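Local coordinates for peptide amidase (Stenotrophomonas maltophilia, PDB 1M22), which probably hydrolyses amide bonds as a serine-dependent peptide amidase of the amidase signature family, at residues Arg153-Arg157 and Arg487-Phe492; Ile158-Cys163 and Ala421-Arg425; Val308-Leu312 and His408-Leu413; Ala396-Asp402 and Ala438-Tyr444. The contacts are given in a common frame with arbitrary orientation. Numbering follows the deposited sequence.

Interaction 1: Arg153-Arg157 and Arg487-Phe492; sequences RNPYR and RRPPHF
A tyrosine clamped on a proline-rich tail shows how a short turn can hold a chain terminus without regular secondary structure. Asn-154 opens a type I turn, with Arg-157 N bonded to Asn-154 O at 3.2 Å; Asn-154 OD1 also accepts from Tyr-156 N at 2.8 Å, an Asx turn. Pro-155 (-67/-17) sets CB 3.9 Å from both Pro-490 CB and Phe-492 CE2, while a water bridges Pro-155 O (2.8 Å) to His-491 O (2.9 Å). Tyr-156 (-78/-22, chi1 m) follows, Tyr-156 CA 4.7 Å from Pro-490 CA. Pro-490 CB lies 3.6 Å from the Tyr-156 ring centroid, almost on the normal: a CH-pi contact. Tyr-156 OH donates to Arg-488 O at 2.6 Å, and a second water joins Tyr-156 O (3.1 Å) to His-491 N (3.0 Å). Opposing them, Pro-489 and Pro-490 run in polyproline II conformation after Arg-487, whose guanidinium is salt-bridged to Glu-10. Tyr-156 also leans on Gln-453 of strand 446-454 and Pro-458 of strand 457-464, and Phe-492 rests on helix 27-43.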
loop_
_atom_site.group_PDB
_atom_site.type_symbol
_atom_site.label_atom_id
_atom_site.label_comp_id
_atom_site.label_asym_id
_atom_site.label_seq_id
_atom_site.Cartn_x
_atom_site.Cartn_y
_atom_site.Cartn_z
ATOM N N ARG A 153 3.187 -8.423 13.230
ATOM C CA ARG A 153 2.127 -8.200 14.207
ATOM C C ARG A 153 1.588 -6.779 14.228
ATOM O O ARG A 153 2.322 -5.823 13.981
ATOM C CB ARG A 153 2.632 -8.569 15.605
ATOM C CG ARG A 153 3.025 -10.031 15.721
ATOM C CD ARG A 153 3.660 -10.364 17.056
ATOM N NE ARG A 153 3.971 -11.790 17.142
ATOM C CZ ARG A 153 3.065 -12.748 17.317
ATOM N NH1 ARG A 153 1.779 -12.444 17.430
ATOM N NH2 ARG A 153 3.446 -14.017 17.374
ATOM N N ASN A 154 0.299 -6.648 14.534
ATOM C CA ASN A 154 -0.337 -5.338 14.620
ATOM C C ASN A 154 0.194 -4.665 15.889
ATOM O O ASN A 154 0.074 -5.214 16.986
ATOM C CB ASN A 154 -1.851 -5.504 14.711
ATOM C CG ASN A 154 -2.587 -4.198 14.561
ATOM O OD1 ASN A 154 -2.275 -3.214 15.236
ATOM N ND2 ASN A 154 -3.579 -4.178 13.672
ATOM N N PRO A 155 0.777 -3.467 15.761
ATOM C CA PRO A 155 1.313 -2.782 16.942
ATOM C C PRO A 155 0.289 -2.316 17.971
ATOM O O PRO A 155 0.646 -2.030 19.118
ATOM C CB PRO A 155 2.112 -1.631 16.338
ATOM C CG PRO A 155 1.325 -1.291 15.107
ATOM C CD PRO A 155 0.958 -2.653 14.544
ATOM N N TYR A 156 -0.977 -2.236 17.575
ATOM C CA TYR A 156 -2.019 -1.802 18.499
ATOM C C TYR A 156 -2.418 -2.917 19.460
ATOM O O TYR A 156 -2.954 -2.656 20.534
ATOM C CB TYR A 156 -3.242 -1.281 17.730
ATOM C CG TYR A 156 -2.970 0.038 17.041
ATOM C CD1 TYR A 156 -2.319 0.084 15.809
ATOM C CD2 TYR A 156 -3.288 1.246 17.665
ATOM C CE1 TYR A 156 -1.985 1.303 15.218
ATOM C CE2 TYR A 156 -2.957 2.467 17.084
ATOM C CZ TYR A 156 -2.304 2.487 15.863
ATOM O OH TYR A 156 -1.957 3.696 15.292
ATOM N N ARG A 157 -2.143 -4.153 19.063
ATOM C CA ARG A 157 -2.429 -5.339 19.875
ATOM C C ARG A 157 -1.663 -6.438 19.150
ATOM O O ARG A 157 -2.137 -6.979 18.155
ATOM C CB ARG A 157 -3.925 -5.617 19.888
ATOM C CG ARG A 157 -4.369 -6.655 20.885
ATOM C CD ARG A 157 -5.886 -6.598 20.936
ATOM N NE ARG A 157 -6.294 -5.874 22.097
ATOM C CZ ARG A 157 -6.956 -4.743 22.309
ATOM N NH1 ARG A 157 -7.461 -3.914 21.404
ATOM N NH2 ARG A 157 -7.087 -4.464 23.588
ATOM N N ARG A 487 -6.035 9.835 13.938
ATOM C CA ARG A 487 -4.990 8.863 14.218
ATOM C C ARG A 487 -4.437 8.985 15.628
ATOM O O ARG A 487 -4.224 10.083 16.141
ATOM C CB ARG A 487 -3.829 8.979 13.234
ATOM C CG ARG A 487 -2.657 8.083 13.635
ATOM C CD ARG A 487 -1.494 8.121 12.664
ATOM N NE ARG A 487 -0.269 7.710 13.347
ATOM C CZ ARG A 487 0.051 6.452 13.637
ATOM N NH1 ARG A 487 -0.751 5.451 13.287
ATOM N NH2 ARG A 487 1.153 6.199 14.329
ATOM N N ARG A 488 -4.215 7.832 16.243
ATOM C CA ARG A 488 -3.641 7.744 17.575
ATOM C C ARG A 488 -2.558 6.680 17.443
ATOM O O ARG A 488 -2.813 5.598 16.911
ATOM C CB ARG A 488 -4.699 7.307 18.590
ATOM C CG ARG A 488 -5.748 8.369 18.882
ATOM C CD ARG A 488 -5.130 9.557 19.608
ATOM N NE ARG A 488 -6.093 10.631 19.849
ATOM C CZ ARG A 488 -6.530 11.472 18.916
ATOM N NH1 ARG A 488 -6.093 11.373 17.669
ATOM N NH2 ARG A 488 -7.406 12.417 19.232
ATOM N N PRO A 489 -1.330 6.979 17.894
ATOM C CA PRO A 489 -0.258 5.988 17.786
ATOM C C PRO A 489 -0.507 4.782 18.680
ATOM O O PRO A 489 -1.259 4.859 19.654
ATOM C CB PRO A 489 0.979 6.770 18.208
ATOM C CG PRO A 489 0.427 7.730 19.222
ATOM C CD PRO A 489 -0.851 8.203 18.563
ATOM N N PRO A 490 0.106 3.640 18.344
ATOM C CA PRO A 490 -0.069 2.432 19.150
ATOM C C PRO A 490 0.688 2.570 20.464
ATOM O O PRO A 490 1.692 3.274 20.537
ATOM C CB PRO A 490 0.506 1.338 18.256
ATOM C CG PRO A 490 1.601 2.052 17.525
ATOM C CD PRO A 490 0.944 3.366 17.160
ATOM N N HIS A 491 0.194 1.908 21.501
ATOM C CA HIS A 491 0.843 1.963 22.802
ATOM C C HIS A 491 1.559 0.646 23.068
ATOM O O HIS A 491 0.942 -0.420 23.044
ATOM C CB HIS A 491 -0.190 2.223 23.901
ATOM C CG HIS A 491 0.403 2.342 25.272
ATOM N ND1 HIS A 491 1.076 1.307 25.884
ATOM C CD2 HIS A 491 0.427 3.376 26.146
ATOM C CE1 HIS A 491 1.489 1.699 27.077
ATOM N NE2 HIS A 491 1.109 2.950 27.260
ATOM N N PHE A 492 2.864 0.718 23.310
ATOM C CA PHE A 492 3.648 -0.479 23.590
ATOM C C PHE A 492 3.816 -0.653 25.097
ATOM O O PHE A 492 3.892 0.332 25.833
ATOM C CB PHE A 492 5.023 -0.391 22.920
ATOM C CG PHE A 492 4.960 -0.243 21.425
ATOM C CD1 PHE A 492 5.084 1.007 20.827
ATOM C CD2 PHE A 492 4.757 -1.355 20.616
ATOM C CE1 PHE A 492 5.006 1.146 19.441
ATOM C CE2 PHE A 492 4.676 -1.226 19.232
ATOM C CZ PHE A 492 4.801 0.025 18.644
HETATM O O HOH W 1 1.431 -2.932 21.634
HETATM O O HOH W 2 -2.377 0.293 21.297
#

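Interaction 2: Ile158-Cys163 and Ala421-Arg425; sequences ISHSPC and AWPIR
Two irregular loops can be joined by one isolated beta bridge, here pairing His-160 with Pro-423 at a CA-CA distance of 4.2 Å. Backbone hydrogen bonds flank that pair: Ile-424 N donates to Ser-159 O at 3.0 Å, nearly linear, and Ser-161 N donates to Trp-422 O at 2.7 Å. A weaker bond runs from the side chain of His-160 (chi1 m), ND1 to Ala-421 O at 3.4 Å. Ser-161 OG accepts from Cys-163 N at 3.0 Å, an ST turn leading into Cys-163, which has positive phi. A water held by Ser-159 O at 2.7 Å makes a weak link to Arg-425 N. The turn precedes the serine-rich segment characteristic of amidase signature enzymes: the Cys-163 side chain lies about 8 Å from those of catalytic Ser-165 and of the nucleophile Ser-189, and packs on Cys-192, to which it is not disulfide-bonded here. Among ring contacts, Trp-422 takes chi1 p and swings back so that Ser-161 CB sits 3.6 Å from the centroid of its five-membered ring in a CH-pi contact. Cys-163 SG meets the indole edge, 3.9 Å from Trp-422 CH2. Pro-423 CG lies over the imidazole of His-160, 4.2 Å from its centroid.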
loop_
_atom_site.group_PDB
_atom_site.type_symbol
_atom_site.label_atom_id
_atom_site.label_comp_id
_atom_site.label_asym_id
_atom_site.label_seq_id
_atom_site.Cartn_x
_atom_site.Cartn_y
_atom_site.Cartn_z
ATOM N N ILE A 158 -0.478 -6.767 19.660
ATOM C CA ILE A 158 0.402 -7.727 18.995
ATOM C C ILE A 158 -0.100 -9.143 18.757
ATOM O O ILE A 158 0.517 -9.900 18.013
ATOM C CB ILE A 158 1.795 -7.765 19.682
ATOM C CG1 ILE A 158 1.670 -8.180 21.149
ATOM C CG2 ILE A 158 2.450 -6.397 19.574
ATOM C CD1 ILE A 158 1.484 -9.668 21.360
ATOM N N SER A 159 -1.222 -9.490 19.371
ATOM C CA SER A 159 -1.818 -10.805 19.174
ATOM C C SER A 159 -2.707 -10.765 17.930
ATOM O O SER A 159 -3.135 -11.805 17.424
ATOM C CB SER A 159 -2.688 -11.159 20.371
ATOM O OG SER A 159 -3.658 -10.143 20.574
ATOM N N HIS A 160 -2.978 -9.557 17.441
ATOM C CA HIS A 160 -3.857 -9.388 16.297
ATOM C C HIS A 160 -3.187 -9.124 14.961
ATOM O O HIS A 160 -2.023 -8.734 14.883
ATOM C CB HIS A 160 -4.910 -8.321 16.616
ATOM C CG HIS A 160 -5.872 -8.748 17.681
ATOM N ND1 HIS A 160 -7.226 -8.493 17.623
ATOM C CD2 HIS A 160 -5.674 -9.452 18.821
ATOM C CE1 HIS A 160 -7.818 -9.024 18.679
ATOM N NE2 HIS A 160 -6.897 -9.612 19.421
ATOM N N SER A 161 -3.959 -9.346 13.907
ATOM C CA SER A 161 -3.476 -9.232 12.545
ATOM C C SER A 161 -3.176 -7.849 12.002
ATOM O O SER A 161 -3.876 -6.882 12.299
ATOM C CB SER A 161 -4.474 -9.906 11.605
ATOM O OG SER A 161 -3.983 -9.923 10.278
ATOM N N PRO A 162 -2.104 -7.740 11.204
ATOM C CA PRO A 162 -1.738 -6.455 10.605
ATOM C C PRO A 162 -2.393 -6.387 9.222
ATOM O O PRO A 162 -2.250 -5.397 8.511
ATOM C CB PRO A 162 -0.226 -6.557 10.490
ATOM C CG PRO A 162 -0.036 -8.004 10.139
ATOM C CD PRO A 162 -0.985 -8.699 11.102
ATOM N N CYS A 163 -3.123 -7.443 8.867
ATOM C CA CYS A 163 -3.753 -7.571 7.550
ATOM C C CYS A 163 -2.623 -7.665 6.508
ATOM O O CYS A 163 -1.487 -7.971 6.869
ATOM C CB CYS A 163 -4.690 -6.392 7.254
ATOM S SG CYS A 163 -5.859 -6.687 5.887
ATOM N N ALA A 421 -8.862 -5.298 13.295
ATOM C CA ALA A 421 -7.943 -6.425 13.332
ATOM C C ALA A 421 -8.528 -7.592 14.122
ATOM O O ALA A 421 -9.242 -7.400 15.108
ATOM C CB ALA A 421 -6.619 -5.990 13.946
ATOM N N TRP A 422 -8.199 -8.798 13.679
ATOM C CA TRP A 422 -8.670 -10.031 14.299
ATOM C C TRP A 422 -7.479 -10.811 14.853
ATOM O O TRP A 422 -6.335 -10.567 14.470
ATOM C CB TRP A 422 -9.383 -10.875 13.243
ATOM C CG TRP A 422 -8.516 -11.137 12.044
ATOM C CD1 TRP A 422 -7.694 -12.209 11.842
ATOM C CD2 TRP A 422 -8.337 -10.276 10.910
ATOM N NE1 TRP A 422 -7.012 -12.069 10.655
ATOM C CE2 TRP A 422 -7.389 -10.892 10.063
ATOM C CE3 TRP A 422 -8.885 -9.043 10.530
ATOM C CZ2 TRP A 422 -6.974 -10.315 8.857
ATOM C CZ3 TRP A 422 -8.472 -8.468 9.330
ATOM C CH2 TRP A 422 -7.525 -9.107 8.509
ATOM N N PRO A 423 -7.731 -11.754 15.776
ATOM C CA PRO A 423 -6.641 -12.551 16.346
ATOM C C PRO A 423 -5.920 -13.288 15.219
ATOM O O PRO A 423 -6.563 -13.894 14.361
ATOM C CB PRO A 423 -7.372 -13.514 17.281
ATOM C CG PRO A 423 -8.563 -12.728 17.713
ATOM C CD PRO A 423 -9.013 -12.069 16.431
ATOM N N ILE A 424 -4.593 -13.235 15.216
ATOM C CA ILE A 424 -3.812 -13.905 14.183
ATOM C C ILE A 424 -4.100 -15.402 14.135
ATOM O O ILE A 424 -4.293 -15.966 13.059
ATOM C CB ILE A 424 -2.295 -13.694 14.399
ATOM C CG1 ILE A 424 -1.949 -12.212 14.222
ATOM C CG2 ILE A 424 -1.500 -14.550 13.414
ATOM C CD1 ILE A 424 -0.517 -11.871 14.576
ATOM N N ARG A 425 -4.131 -16.039 15.302
ATOM C CA ARG A 425 -4.387 -17.474 15.387
ATOM C C ARG A 425 -5.849 -17.839 15.148
ATOM O O ARG A 425 -6.326 -18.868 15.629
ATOM C CB ARG A 425 -3.940 -18.007 16.753
ATOM C CG ARG A 425 -2.431 -18.018 16.956
ATOM C CD ARG A 425 -2.067 -18.425 18.378
ATOM N NE ARG A 425 -0.621 -18.488 18.582
ATOM C CZ ARG A 425 0.170 -19.418 18.060
ATOM N NH1 ARG A 425 -0.339 -20.375 17.296
ATOM N NH2 ARG A 425 1.475 -19.394 18.301
HETATM O O HOH W 3 -2.715 -14.451 17.917
#

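Interaction 3: Val308-Leu312 and His408-Leu413; sequences VPVEL and HQLDAL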
loop_
_atom_site.group_PDB
_atom_site.type_symbol
_atom_site.label_atom_id
_atom_site.label_comp_id
_atom_site.label_asym_id
_atom_site.label_seq_id
_atom_site.Cartn_x
_atom_site.Cartn_y
_atom_site.Cartn_z
ATOM N N VAL A 308 -24.510 12.121 0.318
ATOM C CA VAL A 308 -25.758 11.411 0.085
ATOM C C VAL A 308 -25.535 9.908 0.058
ATOM O O VAL A 308 -24.512 9.427 -0.427
ATOM C CB VAL A 308 -26.409 11.838 -1.245
ATOM C CG1 VAL A 308 -26.776 13.314 -1.193
ATOM C CG2 VAL A 308 -25.464 11.561 -2.400
ATOM N N PRO A 309 -26.493 9.141 0.593
ATOM C CA PRO A 309 -26.376 7.683 0.614
ATOM C C PRO A 309 -26.598 7.119 -0.783
ATOM O O PRO A 309 -27.557 7.491 -1.464
ATOM C CB PRO A 309 -27.472 7.268 1.589
ATOM C CG PRO A 309 -28.532 8.294 1.332
ATOM C CD PRO A 309 -27.737 9.580 1.252
ATOM N N VAL A 310 -25.710 6.230 -1.213
ATOM C CA VAL A 310 -25.825 5.629 -2.532
ATOM C C VAL A 310 -25.365 4.178 -2.515
ATOM O O VAL A 310 -24.645 3.753 -1.612
ATOM C CB VAL A 310 -24.982 6.398 -3.585
ATOM C CG1 VAL A 310 -25.388 7.865 -3.615
ATOM C CG2 VAL A 310 -23.500 6.256 -3.278
ATOM N N GLU A 311 -25.800 3.421 -3.514
ATOM C CA GLU A 311 -25.417 2.025 -3.640
ATOM C C GLU A 311 -24.536 1.893 -4.873
ATOM O O GLU A 311 -24.811 2.498 -5.912
ATOM C CB GLU A 311 -26.653 1.135 -3.789
ATOM C CG GLU A 311 -27.550 1.102 -2.564
ATOM C CD GLU A 311 -28.705 0.134 -2.719
ATOM O OE1 GLU A 311 -29.522 0.322 -3.645
ATOM O OE2 GLU A 311 -28.795 -0.818 -1.916
ATOM N N LEU A 312 -23.468 1.116 -4.752
ATOM C CA LEU A 312 -22.553 0.911 -5.864
ATOM C C LEU A 312 -23.134 -0.123 -6.818
ATOM O O LEU A 312 -23.350 -1.274 -6.441
ATOM C CB LEU A 312 -21.195 0.426 -5.347
ATOM C CG LEU A 312 -20.100 0.228 -6.397
ATOM C CD1 LEU A 312 -19.727 1.569 -7.005
ATOM C CD2 LEU A 312 -18.881 -0.415 -5.749
ATOM N N HIS A 408 -25.358 10.790 -9.239
ATOM C CA HIS A 408 -25.611 11.904 -8.323
ATOM C C HIS A 408 -24.570 13.008 -8.481
ATOM O O HIS A 408 -24.428 13.865 -7.608
ATOM C CB HIS A 408 -25.606 11.403 -6.874
ATOM C CG HIS A 408 -26.770 10.525 -6.534
ATOM N ND1 HIS A 408 -27.970 11.021 -6.072
ATOM C CD2 HIS A 408 -26.923 9.182 -6.612
ATOM C CE1 HIS A 408 -28.811 10.022 -5.879
ATOM N NE2 HIS A 408 -28.201 8.895 -6.199
ATOM N N GLN A 409 -23.869 12.987 -9.611
ATOM C CA GLN A 409 -22.810 13.946 -9.917
ATOM C C GLN A 409 -21.888 14.106 -8.714
ATOM O O GLN A 409 -21.737 15.196 -8.156
ATOM C CB GLN A 409 -23.385 15.307 -10.324
ATOM C CG GLN A 409 -22.351 16.155 -11.063
ATOM C CD GLN A 409 -22.895 17.470 -11.572
ATOM O OE1 GLN A 409 -23.931 17.516 -12.231
ATOM N NE2 GLN A 409 -22.182 18.552 -11.284
ATOM N N LEU A 410 -21.264 12.994 -8.340
ATOM C CA LEU A 410 -20.365 12.941 -7.196
ATOM C C LEU A 410 -18.893 13.056 -7.573
ATOM O O LEU A 410 -18.487 12.737 -8.694
ATOM C CB LEU A 410 -20.579 11.626 -6.445
ATOM C CG LEU A 410 -22.025 11.315 -6.054
ATOM C CD1 LEU A 410 -22.108 9.897 -5.518
ATOM C CD2 LEU A 410 -22.512 12.319 -5.018
ATOM N N ASP A 411 -18.098 13.504 -6.606
ATOM C CA ASP A 411 -16.659 13.651 -6.774
ATOM C C ASP A 411 -15.932 12.430 -6.233
ATOM O O ASP A 411 -14.823 12.119 -6.659
ATOM C CB ASP A 411 -16.162 14.886 -6.030
ATOM C CG ASP A 411 -16.691 16.160 -6.624
ATOM O OD1 ASP A 411 -17.598 16.777 -6.025
ATOM O OD2 ASP A 411 -16.200 16.532 -7.705
ATOM N N ALA A 412 -16.563 11.749 -5.285
ATOM C CA ALA A 412 -15.968 10.569 -4.684
ATOM C C ALA A 412 -17.005 9.744 -3.948
ATOM O O ALA A 412 -18.116 10.205 -3.664
ATOM C CB ALA A 412 -14.858 10.976 -3.717
ATOM N N LEU A 413 -16.623 8.507 -3.657
ATOM C CA LEU A 413 -17.456 7.584 -2.907
ATOM C C LEU A 413 -16.671 7.316 -1.631
ATOM O O LEU A 413 -15.443 7.218 -1.667
ATOM C CB LEU A 413 -17.643 6.277 -3.678
ATOM C CG LEU A 413 -18.246 6.419 -5.076
ATOM C CD1 LEU A 413 -18.273 5.070 -5.776
ATOM C CD2 LEU A 413 -19.650 6.991 -4.964
#
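The backbones stay well apart: the closest CA pair, Val-308 with His-408, is 8.4 Å apart, and no hydrogen bond crosses between the segments. The reason lies in the alpha/beta/alpha fold of the amidase, whose mixed sheet places strand 275-279 between strands 306-310 and 412-416, with all three parallel. Strand 306-310 forms one border of the sheet and pairs through Val-308 and Val-310 with strand 275-279. The other segment leaves helix 383-407 through a Schellman motif, Gln-409 being its C-prime residue with positive phi and Leu-410 N returning to Leu-405 O. From there the chain turns into the strand that begins at Ala-412. The contact thus illustrates a general point: side chains on and flanking two strands separated by a third can meet across it beneath a covering helix, here with the turn at His-408 and Leu-410 supplying most of one side. Val-308 and Val-310 both point toward the other segment, whereas Pro-309 points away. Val-308 CG2 lies 4.0 Å from Leu-410 CD2, and Val-310 CG1 is 4.3 Å from Leu-410 CD1. The exposed ring of His-408 lies beside both valines at the outer margin. Further in, Val-310 CG2 approaches Leu-413 CD2 at 4.3 Å, and Leu-312 and Leu-413 both rest on Ala-404 of helix 383-407. Those two leucines meet tip to tip, Leu-312 CD1 lying 4.0 Å from Leu-413 CD1.

Interaction 4: Ala396-Asp402 and Ala438-Tyr444; sequences AGPEGID and AAAVAGY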
loop_
_atom_site.group_PDB
_atom_site.type_symbol
_atom_site.label_atom_id
_atom_site.label_comp_id
_atom_site.label_asym_id
_atom_site.label_seq_id
_atom_site.Cartn_x
_atom_site.Cartn_y
_atom_site.Cartn_z
ATOM N N ALA A 396 -16.616 -2.996 -12.598
ATOM C CA ALA A 396 -16.120 -2.210 -11.472
ATOM C C ALA A 396 -15.924 -0.732 -11.784
ATOM O O ALA A 396 -16.110 0.119 -10.915
ATOM C CB ALA A 396 -14.809 -2.807 -10.969
ATOM N N GLY A 397 -15.546 -0.429 -13.022
ATOM C CA GLY A 397 -15.307 0.955 -13.402
ATOM C C GLY A 397 -16.483 1.655 -14.061
ATOM O O GLY A 397 -17.338 2.211 -13.370
ATOM N N PRO A 398 -16.556 1.642 -15.401
ATOM C CA PRO A 398 -17.646 2.292 -16.135
ATOM C C PRO A 398 -19.053 2.014 -15.608
ATOM O O PRO A 398 -19.860 2.932 -15.465
ATOM C CB PRO A 398 -17.449 1.775 -17.556
ATOM C CG PRO A 398 -15.967 1.684 -17.656
ATOM C CD PRO A 398 -15.588 1.038 -16.335
ATOM N N GLU A 399 -19.345 0.752 -15.314
ATOM C CA GLU A 399 -20.663 0.372 -14.832
ATOM C C GLU A 399 -20.733 0.185 -13.319
ATOM O O GLU A 399 -21.746 -0.266 -12.784
ATOM C CB GLU A 399 -21.118 -0.899 -15.558
ATOM C CG GLU A 399 -21.434 -0.655 -17.032
ATOM C CD GLU A 399 -21.586 -1.933 -17.838
ATOM O OE1 GLU A 399 -22.024 -2.954 -17.272
ATOM O OE2 GLU A 399 -21.278 -1.907 -19.048
ATOM N N GLY A 400 -19.652 0.554 -12.636
ATOM C CA GLY A 400 -19.597 0.437 -11.190
ATOM C C GLY A 400 -19.362 1.794 -10.552
ATOM O O GLY A 400 -20.300 2.565 -10.345
ATOM N N ILE A 401 -18.103 2.093 -10.248
ATOM C CA ILE A 401 -17.757 3.368 -9.639
ATOM C C ILE A 401 -18.235 4.557 -10.480
ATOM O O ILE A 401 -18.832 5.497 -9.952
ATOM C CB ILE A 401 -16.227 3.479 -9.427
ATOM C CG1 ILE A 401 -15.793 2.552 -8.285
ATOM C CG2 ILE A 401 -15.834 4.928 -9.141
ATOM C CD1 ILE A 401 -14.283 2.395 -8.156
ATOM N N ASP A 402 -17.987 4.515 -11.786
ATOM C CA ASP A 402 -18.392 5.628 -12.638
ATOM C C ASP A 402 -19.904 5.804 -12.710
ATOM O O ASP A 402 -20.396 6.927 -12.790
ATOM C CB ASP A 402 -17.817 5.471 -14.046
ATOM C CG ASP A 402 -16.304 5.547 -14.066
ATOM O OD1 ASP A 402 -15.732 6.329 -13.276
ATOM O OD2 ASP A 402 -15.689 4.831 -14.881
ATOM N N ALA A 438 -13.759 -2.522 -5.641
ATOM C CA ALA A 438 -14.203 -1.823 -6.842
ATOM C C ALA A 438 -13.066 -0.996 -7.438
ATOM O O ALA A 438 -12.813 -1.048 -8.639
ATOM C CB ALA A 438 -15.394 -0.925 -6.521
ATOM N N ALA A 439 -12.378 -0.228 -6.599
ATOM C CA ALA A 439 -11.278 0.590 -7.090
ATOM C C ALA A 439 -10.127 -0.280 -7.589
ATOM O O ALA A 439 -9.522 0.005 -8.622
ATOM C CB ALA A 439 -10.790 1.530 -5.990
ATOM N N ALA A 440 -9.827 -1.345 -6.858
ATOM C CA ALA A 440 -8.746 -2.235 -7.256
ATOM C C ALA A 440 -9.001 -2.873 -8.623
ATOM O O ALA A 440 -8.123 -2.886 -9.487
ATOM C CB ALA A 440 -8.546 -3.321 -6.197
ATOM N N VAL A 441 -10.207 -3.393 -8.817
ATOM C CA VAL A 441 -10.550 -4.052 -10.071
ATOM C C VAL A 441 -10.698 -3.067 -11.233
ATOM O O VAL A 441 -10.352 -3.381 -12.371
ATOM C CB VAL A 441 -11.834 -4.891 -9.885
ATOM C CG1 VAL A 441 -12.260 -5.523 -11.202
ATOM C CG2 VAL A 441 -11.575 -5.974 -8.838
ATOM N N ALA A 442 -11.195 -1.868 -10.947
ATOM C CA ALA A 442 -11.357 -0.850 -11.982
ATOM C C ALA A 442 -10.021 -0.202 -12.328
ATOM O O ALA A 442 -9.884 0.414 -13.383
ATOM C CB ALA A 442 -12.330 0.222 -11.510
ATOM N N GLY A 443 -9.039 -0.349 -11.439
ATOM C CA GLY A 443 -7.741 0.271 -11.650
ATOM C C GLY A 443 -7.834 1.751 -11.312
ATOM O O GLY A 443 -7.039 2.562 -11.796
ATOM N N TYR A 444 -8.810 2.094 -10.474
ATOM C CA TYR A 444 -9.062 3.475 -10.058
ATOM C C TYR A 444 -8.421 3.780 -8.707
ATOM O O TYR A 444 -8.146 2.877 -7.922
ATOM C CB TYR A 444 -10.568 3.723 -9.969
ATOM C CG TYR A 444 -11.302 3.756 -11.294
ATOM C CD1 TYR A 444 -10.636 3.544 -12.506
ATOM C CD2 TYR A 444 -12.671 4.003 -11.333
ATOM C CE1 TYR A 444 -11.331 3.580 -13.725
ATOM C CE2 TYR A 444 -13.369 4.037 -12.539
ATOM C CZ TYR A 444 -12.693 3.827 -13.724
ATOM O OH TYR A 444 -13.390 3.877 -14.912
#
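Small residues at the centre let two helices come close. Ala-396 CB lies 3.7 Å from Val-441 CG1 and 4.0 Å from Ala-442 CB, while Gly-397 CA meets the same Ala-442 CB at 3.6 Å. With no side chain on Gly-397, the methyl of Ala-442 and the ring of Tyr-444 can settle directly against the backbone. The short segments 396-402 and 438-442 run roughly antiparallel, at 155° with axes 8.9 Å apart. Ile-401 extends from the first helix over the second, placing CD1 3.9 Å from Ala-438 CB and 4.2 Å from Ala-439 CB. The first helix is kinked here and widened by a pi-type turn: Ile-401 N bonds to Ala-396 O and Asp-402 N to Gly-397 O, each at 2.9 Å, while Pro-398 has no amide hydrogen to give. The second helix stops in a Schellman motif, with Gly-443 at positive phi as its C-prime residue, and the chain then presents Tyr-444 back to its partner. The phenol ring passes Ile-401, whose CD1 is 3.9 Å from Tyr-444 CD2, and Gly-397, whose CA is 3.7 Å from Tyr-444 CE2. At the polar edge Tyr-444 OH donates to Asp-402 OD2 at a very short 2.5 Å, and Asp-402 OD1 is bonded to Thr-466. Apolar contact thus brings the helices together, while the phenol-carboxylate bond adds a directional tie between helix 383-407 and the chain leaving helix 436-442.

Overall arrangement
From the N terminus, 153-157 and 158-163 come first, adjoining parts of one loop, and wait longest for their partners. Interaction 1 closes the outermost loop, at the C-terminal tail, and encloses the other three. Interaction 2 closes at 421-425 and contains interaction 3, which itself spans the helical region from 308-312 to 408-413. Interaction 4, joining 396-402 to 438-444, crosses both interaction 2 and interaction 3. Spatially they form two groups. Interactions 1 and 2 touch through Asn-154 and Ser-161, tying loop and tail together, with interaction 2 alone of the two lying near the catalytic serines; interactions 3 and 4, with Leu-312 between them, join the sheet border to its covering helices.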